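Local structure of 6-phospho-alpha-glucosidase (Merdibacter massiliensis, 6VC6) at residues L167-Q172 with E321-V326; T336-I341 with C361-N366. The protein probably hydrolyses the alpha-glucosidic bond of 6-phospho-alpha-glucosides, using NAD and a divalent metal such as manganese, as family 4 glycosidases do. One frame throughout, in Å; residues are numbered along the deposited sequence.

Interaction 1 of 2, residues L167-Q172 with E321-V326; sequences LNICDQ and EMMIKV. With MN (manganese (II) ion), chain E; NAD (nicotinamide-adenine-dinucleotide), chain G; G6P (6-O-phosphono-alpha-D-glucopyranose), chain F.
Ile169 and Met323 meet where strand 167-169 runs over helix 321-326, the two axes 11.0 Å apart at closest and inclined at 149°. Ile169 holds CG1 between its own backbone N and carbonyl carbon (chi1 64°), and the branch ends with CD1 3.6 Å from CE of Met323. The two side chains cross at about a right angle, the methionine reaching in by a bend at its last torsion. Further along, Leu167 CD2 lies 4.3 Å from Val326 CG1. Met322, a selenomethionine like Met323, reaches the turn after the strand: its methyl CE sits 3.2 Å from Cys170 O and also touches CA of Asp171.

Away from the helix, the same turn faces the ligands. Cys170 SG binds manganese at 2.2 Å and accepts a capping bond from Gln172 N at the start of the next helix. His200, O2 and O3 of the sugar phosphate and the nicotinamide oxygen O7N complete the metal's ligands. O7N also receives the N-H of Asp171, 3.1 Å from N with an angle of 159° at the hydrogen. Asp171 OD2 comes within 2.8 Å of sugar O2, while OD1 is hydrogen-bonded to His319. Cutting Asp171 back to an alanine would probably leave His319 ND1 without this mate and sugar O2 without the carboxylate beside it. Thus an apolar helix face backs a turn whose polar atoms bring metal, cofactor and sugar together, consistent with the NAD-dependent chemistry of family 4 glycosidases.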
loop_
_atom_site.group_PDB
_atom_site.type_symbol
_atom_site.label_atom_id
_atom_site.label_comp_id
_atom_site.label_asym_id
_atom_site.label_seq_id
_atom_site.Cartn_x
_atom_site.Cartn_y
_atom_site.Cartn_z
ATOM N N LEU A 167 -3.788 4.957 -10.655
ATOM C CA LEU A 167 -3.573 5.639 -9.385
ATOM C C LEU A 167 -3.126 4.629 -8.338
ATOM O O LEU A 167 -3.828 3.646 -8.082
ATOM C CB LEU A 167 -4.841 6.363 -8.923
ATOM C CG LEU A 167 -4.686 7.203 -7.654
ATOM C CD1 LEU A 167 -3.541 8.194 -7.807
ATOM C CD2 LEU A 167 -5.981 7.923 -7.317
ATOM N N ASN A 168 -1.966 4.875 -7.739
ATOM C CA ASN A 168 -1.461 4.075 -6.630
ATOM C C ASN A 168 -1.767 4.793 -5.321
ATOM O O ASN A 168 -1.530 6.001 -5.202
ATOM C CB ASN A 168 0.044 3.838 -6.768
ATOM C CG ASN A 168 0.410 3.161 -8.076
ATOM O OD1 ASN A 168 0.347 1.937 -8.193
ATOM N ND2 ASN A 168 0.797 3.956 -9.068
ATOM N N ILE A 169 -2.302 4.053 -4.346
ATOM C CA ILE A 169 -2.719 4.624 -3.073
ATOM C C ILE A 169 -2.231 3.745 -1.928
ATOM O O ILE A 169 -1.920 2.564 -2.102
ATOM C CB ILE A 169 -4.251 4.807 -2.983
ATOM C CG1 ILE A 169 -4.958 3.451 -3.039
ATOM C CG2 ILE A 169 -4.753 5.723 -4.093
ATOM C CD1 ILE A 169 -6.426 3.545 -3.396
ATOM N N CYS A 170 -2.174 4.348 -0.742
ATOM C CA CYS A 170 -1.789 3.672 0.489
ATOM C C CYS A 170 -2.671 4.172 1.620
ATOM O O CYS A 170 -3.004 5.359 1.671
ATOM C CB CYS A 170 -0.319 3.924 0.833
ATOM S SG CYS A 170 0.206 3.299 2.444
ATOM N N ASP A 171 -3.036 3.268 2.529
ATOM C CA ASP A 171 -3.949 3.609 3.612
ATOM C C ASP A 171 -3.233 4.029 4.889
ATOM O O ASP A 171 -3.902 4.322 5.884
ATOM C CB ASP A 171 -4.900 2.442 3.907
ATOM C CG ASP A 171 -4.182 1.189 4.363
ATOM O OD1 ASP A 171 -4.881 0.206 4.688
ATOM O OD2 ASP A 171 -2.937 1.171 4.390
ATOM N N GLN A 172 -1.897 4.088 4.880
ATOM C CA GLN A 172 -1.175 4.474 6.091
ATOM C C GLN A 172 -1.416 5.931 6.473
ATOM O O GLN A 172 -1.659 6.198 7.663
ATOM C CB GLN A 172 0.314 4.161 5.929
ATOM C CG GLN A 172 1.209 4.825 6.962
ATOM C CD GLN A 172 1.184 4.118 8.304
ATOM O OE1 GLN A 172 1.736 4.611 9.286
ATOM N NE2 GLN A 172 0.544 2.954 8.351
ATOM N N GLU A 321 -12.892 0.328 2.576
ATOM C CA GLU A 321 -13.745 1.494 2.377
ATOM C C GLU A 321 -13.002 2.630 1.694
ATOM O O GLU A 321 -13.599 3.378 0.915
ATOM C CB GLU A 321 -14.315 1.972 3.711
ATOM C CG GLU A 321 -15.495 1.156 4.203
ATOM C CD GLU A 321 -16.245 1.843 5.322
ATOM O OE1 GLU A 321 -15.877 2.985 5.674
ATOM O OE2 GLU A 321 -17.200 1.240 5.854
HETATM N N MSE A 322 -11.711 2.774 1.957
HETATM C CA MSE A 322 -10.995 3.915 1.422
HETATM C C MSE A 322 -10.847 3.830 -0.089
HETATM O O MSE A 322 -10.914 4.842 -0.782
HETATM C CB MSE A 322 -9.613 4.044 2.034
HETATM C CG MSE A 322 -8.967 5.335 1.612
HETATM SE SE MSE A 322 -7.306 5.704 2.516
HETATM C CE MSE A 322 -6.117 5.094 1.112
HETATM N N MSE A 323 -10.617 2.624 -0.594
HETATM C CA MSE A 323 -10.514 2.429 -2.035
HETATM C C MSE A 323 -11.866 2.683 -2.691
HETATM O O MSE A 323 -11.935 3.250 -3.782
HETATM C CB MSE A 323 -10.016 1.019 -2.379
HETATM C CG MSE A 323 -9.899 0.780 -3.883
HETATM SE SE MSE A 323 -8.751 -0.709 -4.419
HETATM C CE MSE A 323 -7.042 0.219 -4.531
ATOM N N ILE A 324 -12.943 2.265 -2.022
ATOM C CA ILE A 324 -14.278 2.534 -2.546
ATOM C C ILE A 324 -14.560 4.029 -2.536
ATOM O O ILE A 324 -15.118 4.576 -3.495
ATOM C CB ILE A 324 -15.343 1.754 -1.753
ATOM C CG1 ILE A 324 -15.119 0.248 -1.889
ATOM C CG2 ILE A 324 -16.740 2.122 -2.239
ATOM C CD1 ILE A 324 -16.014 -0.573 -0.991
ATOM N N LYS A 325 -14.175 4.717 -1.457
ATOM C CA LYS A 325 -14.367 6.162 -1.395
ATOM C C LYS A 325 -13.544 6.869 -2.463
ATOM O O LYS A 325 -13.974 7.889 -3.015
ATOM C CB LYS A 325 -14.005 6.685 -0.004
ATOM C CG LYS A 325 -14.937 6.216 1.103
ATOM C CD LYS A 325 -16.207 7.045 1.155
ATOM C CE LYS A 325 -17.166 6.511 2.207
ATOM N NZ LYS A 325 -16.480 6.256 3.503
ATOM N N VAL A 326 -12.355 6.344 -2.768
ATOM C CA VAL A 326 -11.558 6.895 -3.861
ATOM C C VAL A 326 -12.280 6.705 -5.187
ATOM O O VAL A 326 -12.311 7.609 -6.032
ATOM C CB VAL A 326 -10.156 6.255 -3.877
ATOM C CG1 VAL A 326 -9.455 6.529 -5.198
ATOM C CG2 VAL A 326 -9.321 6.778 -2.718
HETATM MN MN MN E . 0.859 1.224 2.395
HETATM P PA NAD G . -2.475 -12.410 -0.072
HETATM O O1A NAD G . -3.467 -12.845 0.979
HETATM O O2A NAD G . -1.339 -13.324 -0.461
HETATM O O5B NAD G . -3.284 -12.025 -1.408
HETATM C C5B NAD G . -2.607 -11.899 -2.653
HETATM C C4B NAD G . -3.472 -12.477 -3.761
HETATM O O4B NAD G . -3.031 -11.985 -5.029
HETATM C C3B NAD G . -3.355 -13.992 -3.794
HETATM O O3B NAD G . -4.661 -14.571 -3.786
HETATM C C2B NAD G . -2.670 -14.309 -5.106
HETATM O O2B NAD G . -3.236 -15.478 -5.702
HETATM C C1B NAD G . -2.942 -13.075 -5.947
HETATM N N9A NAD G . -1.879 -12.848 -6.956
HETATM C C8A NAD G . -0.550 -12.968 -6.776
HETATM N N7A NAD G . 0.123 -12.692 -7.924
HETATM C C5A NAD G . -0.791 -12.393 -8.866
HETATM C C6A NAD G . -0.772 -12.010 -10.299
HETATM N N6A NAD G . 0.395 -11.885 -10.976
HETATM N N1A NAD G . -1.959 -11.789 -10.907
HETATM C C2A NAD G . -3.127 -11.907 -10.249
HETATM N N3A NAD G . -3.218 -12.252 -8.953
HETATM C C4A NAD G . -2.107 -12.505 -8.223
HETATM O O3 NAD G . -1.854 -10.984 0.343
HETATM P PN NAD G . -2.601 -9.968 1.341
HETATM O O1N NAD G . -1.921 -10.038 2.688
HETATM O O2N NAD G . -4.096 -10.149 1.226
HETATM O O5D NAD G . -2.205 -8.573 0.651
HETATM C C5D NAD G . -2.902 -8.122 -0.507
HETATM C C4D NAD G . -2.116 -6.975 -1.124
HETATM O O4D NAD G . -2.618 -5.725 -0.645
HETATM C C3D NAD G . -0.651 -7.053 -0.718
HETATM O O3D NAD G . 0.163 -6.864 -1.877
HETATM C C2D NAD G . -0.448 -5.879 0.211
HETATM O O2D NAD G . 0.867 -5.337 0.081
HETATM C C1D NAD G . -1.504 -4.909 -0.284
HETATM N N1N NAD G . -1.851 -3.899 0.713
HETATM C C2N NAD G . -1.519 -2.638 0.433
HETATM C C3N NAD G . -1.806 -1.610 1.313
HETATM C C7N NAD G . -1.407 -0.212 0.950
HETATM O O7N NAD G . -1.433 0.660 1.801
HETATM N N7N NAD G . -1.021 0.034 -0.302
HETATM C C4N NAD G . -2.463 -1.900 2.502
HETATM C C5N NAD G . -2.796 -3.223 2.775
HETATM C C6N NAD G . -2.482 -4.216 1.851
HETATM C C1 G6P F . 0.424 -0.782 6.410
HETATM C C2 G6P F . 0.687 -0.330 4.967
HETATM C C3 G6P F . 0.559 -1.431 3.929
HETATM C C4 G6P F . 1.188 -2.692 4.472
HETATM C C5 G6P F . 0.322 -3.167 5.624
HETATM C C6 G6P F . 0.974 -4.375 6.285
HETATM O O1 G6P F . -0.621 0.019 6.977
HETATM O O2 G6P F . -0.215 0.734 4.633
HETATM O O3 G6P F . 1.200 -1.051 2.708
HETATM O O4 G6P F . 1.223 -3.687 3.445
HETATM O O5 G6P F . 0.144 -2.177 6.644
HETATM O O6 G6P F . -0.035 -5.151 6.919
HETATM P P G6P F . 0.284 -6.638 7.438
HETATM O O1P G6P F . 0.094 -7.478 6.197
HETATM O O2P G6P F . 1.710 -6.570 7.934
HETATM O O3P G6P F . -0.731 -6.866 8.532
#

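Interaction 2 of 2, residues T336-I341 with C361-N366; sequences TRFIVI and CELGIN
The carbonyl oxygen of Cys361 is gripped twice by strand 336-341: the N-H of Phe338 reaches it nearly along the C=O axis, N to O 2.9 Å, and CA of Arg337 adds a CA-H...O contact at 3.2 Å. Phe338 returns the bond through its own carbonyl, where Cys361 N lies 2.7 Å from Phe338 O, so these residues form an antiparallel hydrogen-bonded pair. Beside them Arg337 and Glu362 make a non-hydrogen-bonded pair, both side chains on the same face.

Phe338, Val340, Cys361 and Leu363 share the other face. Phe338 has its ring carbon CD2 3.7 Å from CD1 of Leu363, which comes at the ring obliquely; the two side chains cross at about a right angle. Its CG stands beside the backbone N and anti to the carbonyl carbon (chi1 -67°), which leaves CD2 as the ring atom nearest the leucine methyl. Next along, Val340 CG2 rests 3.8 Å from Cys361 SG, a sulfur-to-methyl contact without polar character. Helix 318-331 covers this apolar face, Ala329 meeting Phe338, and Val326 and Ile330 meeting Leu363.

The short strand segments make an angle of 117°, a marked departure from antiparallel alignment. Strands 336-343, 356-364 and 367-370 follow one another in chain and sheet alike: an antiparallel beta meander that extends the parallel, Rossmann-like part of the mixed sheet.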
loop_
_atom_site.group_PDB
_atom_site.type_symbol
_atom_site.label_atom_id
_atom_site.label_comp_id
_atom_site.label_asym_id
_atom_site.label_seq_id
_atom_site.Cartn_x
_atom_site.Cartn_y
_atom_site.Cartn_z
ATOM N N THR A 336 -12.679 15.733 -3.772
ATOM C CA THR A 336 -12.355 15.627 -2.359
ATOM C C THR A 336 -10.866 15.352 -2.180
ATOM O O THR A 336 -10.161 14.965 -3.116
ATOM C CB THR A 336 -13.181 14.523 -1.696
ATOM O OG1 THR A 336 -13.336 13.427 -2.606
ATOM C CG2 THR A 336 -14.555 15.046 -1.304
ATOM N N ARG A 337 -10.387 15.550 -0.955
ATOM C CA ARG A 337 -8.960 15.486 -0.672
ATOM C C ARG A 337 -8.559 14.098 -0.188
ATOM O O ARG A 337 -9.152 13.562 0.753
ATOM C CB ARG A 337 -8.569 16.540 0.364
ATOM C CG ARG A 337 -8.502 17.954 -0.194
ATOM C CD ARG A 337 -8.092 18.949 0.877
ATOM N NE ARG A 337 -9.092 19.051 1.936
ATOM C CZ ARG A 337 -10.154 19.848 1.887
ATOM N NH1 ARG A 337 -11.012 19.874 2.897
ATOM N NH2 ARG A 337 -10.359 20.620 0.828
ATOM N N PHE A 338 -7.550 13.525 -0.841
ATOM C CA PHE A 338 -6.924 12.283 -0.417
ATOM C C PHE A 338 -5.412 12.452 -0.459
ATOM O O PHE A 338 -4.884 13.344 -1.130
ATOM C CB PHE A 338 -7.323 11.095 -1.307
ATOM C CG PHE A 338 -8.768 10.705 -1.198
ATOM C CD1 PHE A 338 -9.208 9.904 -0.158
ATOM C CD2 PHE A 338 -9.683 11.125 -2.148
ATOM C CE1 PHE A 338 -10.538 9.537 -0.062
ATOM C CE2 PHE A 338 -11.014 10.762 -2.058
ATOM C CZ PHE A 338 -11.442 9.967 -1.014
ATOM N N ILE A 339 -4.717 11.581 0.263
ATOM C CA ILE A 339 -3.262 11.498 0.206
ATOM C C ILE A 339 -2.917 10.311 -0.683
ATOM O O ILE A 339 -3.055 9.154 -0.271
ATOM C CB ILE A 339 -2.643 11.358 1.603
ATOM C CG1 ILE A 339 -2.923 12.613 2.433
ATOM C CG2 ILE A 339 -1.145 11.116 1.496
ATOM C CD1 ILE A 339 -2.285 12.599 3.804
ATOM N N VAL A 340 -2.479 10.592 -1.910
ATOM C CA VAL A 340 -2.211 9.566 -2.907
ATOM C C VAL A 340 -0.818 9.783 -3.486
ATOM O O VAL A 340 -0.137 10.764 -3.185
ATOM C CB VAL A 340 -3.268 9.552 -4.031
ATOM C CG1 VAL A 340 -4.655 9.308 -3.456
ATOM C CG2 VAL A 340 -3.230 10.859 -4.809
ATOM N N ILE A 341 -0.404 8.843 -4.333
ATOM C CA ILE A 341 0.921 8.844 -4.942
ATOM C C ILE A 341 0.816 9.443 -6.337
ATOM O O ILE A 341 0.014 8.982 -7.160
ATOM C CB ILE A 341 1.508 7.423 -4.991
ATOM C CG1 ILE A 341 1.693 6.880 -3.573
ATOM C CG2 ILE A 341 2.824 7.413 -5.751
ATOM C CD1 ILE A 341 2.001 5.402 -3.519
ATOM N N CYS A 361 -4.147 15.575 -2.466
ATOM C CA CYS A 361 -4.647 15.921 -3.789
ATOM C C CYS A 361 -6.168 15.955 -3.779
ATOM O O CYS A 361 -6.815 15.240 -3.010
ATOM C CB CYS A 361 -4.182 14.918 -4.858
ATOM S SG CYS A 361 -2.412 14.559 -4.879
ATOM N N GLU A 362 -6.730 16.794 -4.645
ATOM C CA GLU A 362 -8.140 16.688 -4.992
ATOM C C GLU A 362 -8.310 15.596 -6.039
ATOM O O GLU A 362 -7.460 15.424 -6.916
ATOM C CB GLU A 362 -8.676 18.015 -5.529
ATOM C CG GLU A 362 -9.079 19.025 -4.464
ATOM C CD GLU A 362 -9.718 20.265 -5.066
ATOM O OE1 GLU A 362 -10.076 20.228 -6.262
ATOM O OE2 GLU A 362 -9.856 21.281 -4.353
ATOM N N LEU A 363 -9.412 14.853 -5.947
ATOM C CA LEU A 363 -9.620 13.678 -6.787
ATOM C C LEU A 363 -10.953 13.787 -7.509
ATOM O O LEU A 363 -12.008 13.824 -6.869
ATOM C CB LEU A 363 -9.565 12.395 -5.953
ATOM C CG LEU A 363 -8.435 11.432 -6.319
ATOM C CD1 LEU A 363 -8.532 10.158 -5.501
ATOM C CD2 LEU A 363 -8.456 11.124 -7.809
ATOM N N GLY A 364 -10.902 13.823 -8.839
ATOM C CA GLY A 364 -12.101 13.849 -9.653
ATOM C C GLY A 364 -12.025 12.887 -10.821
ATOM O O GLY A 364 -11.217 11.953 -10.809
ATOM N N ILE A 365 -12.858 13.110 -11.843
ATOM C CA ILE A 365 -12.867 12.225 -13.006
ATOM C C ILE A 365 -11.553 12.314 -13.770
ATOM O O ILE A 365 -11.162 11.364 -14.461
ATOM C CB ILE A 365 -14.072 12.548 -13.915
ATOM C CG1 ILE A 365 -14.474 11.321 -14.738
ATOM C CG2 ILE A 365 -13.766 13.724 -14.833
ATOM C CD1 ILE A 365 -15.379 10.360 -14.005
ATOM N N ASN A 366 -10.848 13.439 -13.658
ATOM C CA ASN A 366 -9.629 13.678 -14.414
ATOM C C ASN A 366 -8.373 13.332 -13.627
ATOM O O ASN A 366 -7.273 13.722 -14.032
ATOM C CB ASN A 366 -9.579 15.135 -14.876
ATOM C CG ASN A 366 -10.775 15.514 -15.729
ATOM O OD1 ASN A 366 -11.630 16.293 -15.308
ATOM N ND2 ASN A 366 -10.844 14.957 -16.933
#

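Interactions 1 and 2, their centres about 10 Å apart, are joined through the sheet and through one helix. Strands 166-169 and 336-343 are antiparallel neighbours, with Asn168 O 3.2 Å from Ile341 N in a probable hydrogen bond and Ile169 CG2 packed 3.6 Å from Val340 CG1. Helix 318-331 spans both: Val326 CG1, part of interaction 1, is 3.8 Å from CD1 of Leu363 in interaction 2, and the chain leaves this helix to enter strand 336-343. Only interaction 1 touches the ligands. Interaction 2 lies further along the same sheet, the side chain of Val340 being about 10 Å from NAD and about 11 Å from manganese.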